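Local coordinates for protein oxidoreductase, iron/ascorbate family (Shewanella oneidensis, PDB 3ON7) that probably uses iron(II), 2-oxoglutarate and oxygen to oxidise its substrate, as in the 2-oxoglutarate dioxygenases that form ethylene, at residues B[84-89]-B[158-163]; B[175-180]-B[214-219]. All coordinates share one frame; numbering follows the deposited sequence. Where two conformers were deposited one is given.

Contact 1. Residues B[84-89]-B[158-163]; sequences KDIKEY and PPMTGD
Pro158 sets its CD against the backbone of Ile86 and Lys87. This atom lies 3.4 Å from Ile86 O and 4.1 Å from Lys87 CA, which makes this the tight part of an otherwise sparse contact. Glu88 OE2 comes only to 4.3 Å from Pro158 CG; that oxygen is held by His156, and OE1 by Lys56. Farther out, Ile86 and Met160, a selenomethionine, meet methyl to methyl, CG2 to CE at 3.9 Å. With chi1 of Ile86 at 62°, CG1 sits between the backbone N and the carbonyl carbon, which leaves CG2 anti to the carbonyl carbon, where the extended end of Met160 brings CE to it. Polar links between the segments run through water. One molecule donates to Ile86 O at 2.7 Å and to Pro158 O at 2.8 Å, joining the two carbonyls. A second is gripped more loosely, donating to Pro159 O at 3.2 Å and accepting weakly from Lys84 NZ. Thr161 to Asp163 lie on the exposed side and do not touch segment 84-89. The contact lies where neighbouring antiparallel strands give way to loops, at the start of 88-92 and the end of 151-157, in the double-stranded beta-helix (jelly-roll) fold of 2-oxoglutarate/iron(II) oxygenases.

Contact 2. Residues B[175-180]-B[214-219]; sequences EDINLI and IGDMLQ
Asp216 N donates to Asp176 O at 2.8 Å, the shortest of four backbone bonds by which loop 175-180 receives the start of helix 216-221. The next amide, Met217 N, is shared between Ile177 O at 3.0 Å and Asn178 O at 3.2 Å, reaching each from above the carbonyl plane. Gly215 N, at the N-cap position, meets Leu179 O at 3.0 Å. Asn178 O also approaches Gly215 CA at 3.0 Å, where a side chain would collide with it, while Gly215 O accepts from both Leu218 N and Gln219 N. The carboxylate of Asp216 packs beside Asp176 O but finds its partners outside the loop: OD1 bonds to Ser228 OG, and OD2 pairs with Arg273 NH2 and takes a water at 2.8 Å that also donates weakly to Glu175 O. An alanine in place of Asp216 would probably leave Arg273 without this charged mate and Ser228 OG without this acceptor. Leu218, its CG anti to the backbone N (chi1 -172°), lies alongside Ile180 and takes Leu179 CD1 against its CB at 3.7 Å. The helix start thus ties down the backbone of Asp176, while Thr181 and Asn213 hold its OD2; together these bonds would limit its freedom, consistent with a possible iron site with His174 and His231.

Overall arrangement
Both contacts involve strands of the same mixed sheet, strand 88-92 in contact 1 and strands 180-184 and 210-214 in contact 2, yet they lie on opposite sides of the chain's centre, their own centres 29 Å apart. Contact 2 is buried, about 10 Å from that centre, and its polar groups are met mostly directly, by backbone amides, carbonyls and neighbouring side chains, with water at its margin. Contact 1, about 21 Å out, is smaller and only partly buried: van der Waals touches and bridging waters replace the direct bonds. The second subunit reaches both: its Arg263 forms a salt bridge with Asp85 and packs on Ile86 in contact 1, and its Leu277 packs against Ile177 in contact 2.

Contact 1. Residues B[84-89]-B[158-163]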
# COMPACT_ATOMS: atom_id res chain seq x y z
N LYS B 84 8.23 4.89 -21.85
CA LYS B 84 8.32 6.28 -21.41
C LYS B 84 6.98 6.98 -21.64
O LYS B 84 6.53 7.08 -22.78
CB LYS B 84 9.42 7.01 -22.20
CG LYS B 84 9.70 8.45 -21.78
CD LYS B 84 10.60 9.13 -22.81
CE LYS B 84 10.18 10.58 -23.10
NZ LYS B 84 10.80 11.18 -24.33
N ASP B 85 6.37 7.48 -20.58
CA ASP B 85 5.10 8.16 -20.69
C ASP B 85 5.35 9.52 -21.36
O ASP B 85 6.50 9.97 -21.42
CB ASP B 85 4.43 8.33 -19.33
CG ASP B 85 2.91 8.50 -19.42
OD1 ASP B 85 2.38 8.65 -20.52
OD2 ASP B 85 2.24 8.48 -18.37
N ILE B 86 4.29 10.13 -21.87
CA ILE B 86 4.37 11.41 -22.60
C ILE B 86 4.13 12.61 -21.67
O ILE B 86 3.93 13.73 -22.14
CB ILE B 86 3.36 11.46 -23.79
CG1 ILE B 86 1.91 11.34 -23.29
CG2 ILE B 86 3.70 10.39 -24.80
CD1 ILE B 86 0.86 11.68 -24.35
N LYS B 87 4.15 12.37 -20.36
CA LYS B 87 3.94 13.42 -19.38
C LYS B 87 4.73 13.15 -18.10
O LYS B 87 5.04 12.00 -17.78
CB LYS B 87 2.44 13.55 -19.05
CG LYS B 87 1.85 12.39 -18.24
CD LYS B 87 0.37 12.62 -17.91
CE LYS B 87 -0.34 11.39 -17.34
NZ LYS B 87 -0.28 10.18 -18.23
N GLU B 88 5.05 14.23 -17.40
CA GLU B 88 5.65 14.20 -16.06
C GLU B 88 4.74 15.11 -15.23
O GLU B 88 3.98 15.90 -15.77
CB GLU B 88 7.11 14.68 -16.09
CG GLU B 88 7.27 16.18 -16.39
CD GLU B 88 8.69 16.64 -16.67
OE1 GLU B 88 9.68 15.97 -16.26
OE2 GLU B 88 8.82 17.73 -17.29
N TYR B 89 4.75 14.97 -13.91
CA TYR B 89 3.83 15.75 -13.12
C TYR B 89 4.30 15.89 -11.72
O TYR B 89 5.25 15.21 -11.31
CB TYR B 89 2.40 15.17 -13.18
CG TYR B 89 2.30 13.68 -12.89
CD1 TYR B 89 2.41 12.75 -13.91
CD2 TYR B 89 2.04 13.22 -11.61
CE1 TYR B 89 2.31 11.37 -13.65
CE2 TYR B 89 1.92 11.85 -11.35
CZ TYR B 89 2.06 10.94 -12.36
OH TYR B 89 1.93 9.60 -12.08
N PRO B 158 5.86 17.30 -22.15
CA PRO B 158 7.01 17.92 -22.83
C PRO B 158 6.91 17.93 -24.36
O PRO B 158 6.21 17.11 -24.95
CB PRO B 158 8.20 17.04 -22.40
CG PRO B 158 7.73 16.28 -21.19
CD PRO B 158 6.25 16.09 -21.40
N PRO B 159 7.66 18.85 -25.00
CA PRO B 159 7.72 18.88 -26.45
C PRO B 159 8.21 17.57 -27.01
O PRO B 159 9.04 16.92 -26.40
CB PRO B 159 8.77 19.96 -26.76
CG PRO B 159 9.08 20.63 -25.49
CD PRO B 159 8.61 19.78 -24.38
N MSE B 160 7.71 17.20 -28.18
CA MSE B 160 8.27 16.13 -28.98
C MSE B 160 9.09 16.74 -30.11
O MSE B 160 8.69 17.75 -30.68
CB MSE B 160 7.15 15.29 -29.58
CG MSE B 160 6.14 14.81 -28.56
SE MSE B 160 5.09 13.39 -29.28
CE MSE B 160 3.99 12.97 -27.75
N THR B 161 10.21 16.13 -30.45
CA THR B 161 11.02 16.58 -31.59
C THR B 161 11.31 15.44 -32.56
O THR B 161 11.01 14.28 -32.30
CB THR B 161 12.36 17.26 -31.14
OG1 THR B 161 13.12 16.36 -30.31
CG2 THR B 161 12.08 18.56 -30.38
N GLY B 162 11.90 15.78 -33.70
CA GLY B 162 12.32 14.78 -34.67
C GLY B 162 11.16 14.04 -35.30
O GLY B 162 10.21 14.65 -35.81
N ASP B 163 11.24 12.70 -35.25
CA ASP B 163 10.28 11.78 -35.85
C ASP B 163 9.21 11.29 -34.87
O ASP B 163 8.26 10.60 -35.26
CB ASP B 163 11.04 10.56 -36.41
CG ASP B 163 12.04 9.99 -35.40
OD1 ASP B 163 11.76 10.05 -34.18
OD2 ASP B 163 13.10 9.49 -35.83
O HOH W 1 9.30 13.82 -25.78
O HOH W 2 4.58 14.83 -24.49

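Contact 2. Residues B[175-180]-B[214-219]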
# COMPACT_ATOMS: atom_id res chain seq x y z
N GLU B 175 -13.25 8.60 -16.14
CA GLU B 175 -14.04 9.33 -15.16
C GLU B 175 -13.23 9.69 -13.93
O GLU B 175 -12.28 9.01 -13.59
CB GLU B 175 -15.24 8.51 -14.74
CG GLU B 175 -16.23 8.31 -15.87
CD GLU B 175 -16.40 6.86 -16.24
OE1 GLU B 175 -15.39 6.12 -16.36
OE2 GLU B 175 -17.58 6.47 -16.39
N ASP B 176 -13.59 10.78 -13.29
CA ASP B 176 -13.01 11.13 -12.01
C ASP B 176 -13.76 10.40 -10.93
O ASP B 176 -14.97 10.27 -10.99
CB ASP B 176 -13.09 12.63 -11.78
CG ASP B 176 -12.21 13.43 -12.75
OD1 ASP B 176 -11.36 12.82 -13.47
OD2 ASP B 176 -12.39 14.66 -12.80
N ILE B 177 -13.02 9.91 -9.93
CA ILE B 177 -13.64 9.23 -8.81
C ILE B 177 -14.14 10.17 -7.74
O ILE B 177 -14.96 9.79 -6.91
CB ILE B 177 -12.65 8.23 -8.18
CG1 ILE B 177 -13.43 7.12 -7.43
CG2 ILE B 177 -11.65 8.94 -7.27
CD1 ILE B 177 -12.52 6.12 -6.70
N ASN B 178 -13.62 11.39 -7.72
CA ASN B 178 -13.75 12.27 -6.55
C ASN B 178 -15.08 13.04 -6.54
O ASN B 178 -16.04 12.62 -7.19
CB ASN B 178 -12.55 13.20 -6.49
CG ASN B 178 -12.31 13.90 -7.79
OD1 ASN B 178 -11.90 13.27 -8.75
ND2 ASN B 178 -12.64 15.18 -7.87
N LEU B 179 -15.16 14.12 -5.75
CA LEU B 179 -16.42 14.87 -5.60
C LEU B 179 -16.62 15.79 -6.77
O LEU B 179 -17.54 15.58 -7.55
CB LEU B 179 -16.47 15.63 -4.27
CG LEU B 179 -17.90 16.00 -3.84
CD1 LEU B 179 -18.71 14.78 -3.49
CD2 LEU B 179 -17.88 16.98 -2.68
N ILE B 180 -15.79 16.83 -6.88
CA ILE B 180 -15.71 17.62 -8.10
C ILE B 180 -14.27 17.93 -8.44
O ILE B 180 -13.40 17.95 -7.56
CB ILE B 180 -16.50 18.97 -8.06
CG1 ILE B 180 -16.02 19.89 -6.93
CG2 ILE B 180 -18.01 18.72 -7.94
CD1 ILE B 180 -16.59 21.30 -7.01
N ILE B 214 -18.46 16.87 -12.28
CA ILE B 214 -18.93 15.93 -11.27
C ILE B 214 -18.02 14.70 -11.31
O ILE B 214 -17.64 14.26 -12.40
CB ILE B 214 -20.34 15.43 -11.63
CG1 ILE B 214 -21.34 16.58 -11.69
CG2 ILE B 214 -20.84 14.29 -10.66
CD1 ILE B 214 -21.53 17.36 -10.37
N GLY B 215 -17.69 14.16 -10.14
CA GLY B 215 -16.94 12.91 -10.01
C GLY B 215 -17.80 11.80 -9.39
O GLY B 215 -18.89 12.06 -8.86
N ASP B 216 -17.31 10.55 -9.47
CA ASP B 216 -18.11 9.38 -9.07
C ASP B 216 -18.72 9.49 -7.68
O ASP B 216 -19.85 9.04 -7.44
CB ASP B 216 -17.29 8.10 -9.12
CG ASP B 216 -17.01 7.65 -10.53
OD1 ASP B 216 -17.64 8.24 -11.43
OD2 ASP B 216 -16.17 6.74 -10.72
N MSE B 217 -17.98 10.06 -6.74
CA MSE B 217 -18.49 10.18 -5.39
C MSE B 217 -19.70 11.13 -5.24
O MSE B 217 -20.54 10.90 -4.38
CB MSE B 217 -17.37 10.50 -4.42
CG MSE B 217 -16.53 9.28 -4.07
SE MSE B 217 -15.00 9.82 -3.05
CE MSE B 217 -14.00 8.17 -3.10
N LEU B 218 -19.80 12.17 -6.07
CA LEU B 218 -21.00 13.04 -6.07
C LEU B 218 -22.16 12.41 -6.84
O LEU B 218 -23.33 12.63 -6.49
CB LEU B 218 -20.68 14.46 -6.62
CG LEU B 218 -21.79 15.52 -6.51
CD1 LEU B 218 -22.36 15.60 -5.10
CD2 LEU B 218 -21.27 16.91 -6.94
N GLN B 219 -21.83 11.62 -7.87
CA GLN B 219 -22.85 10.81 -8.53
C GLN B 219 -23.50 9.88 -7.51
O GLN B 219 -24.74 9.79 -7.43
CB GLN B 219 -22.30 10.01 -9.70
CG GLN B 219 -23.37 9.24 -10.46
CD GLN B 219 -22.86 8.49 -11.68
OE1 GLN B 219 -22.30 9.07 -12.60
NE2 GLN B 219 -23.11 7.19 -11.71
O HOH W 3 -13.56 6.90 -11.66
O HOH W 4 -15.97 12.15 -14.56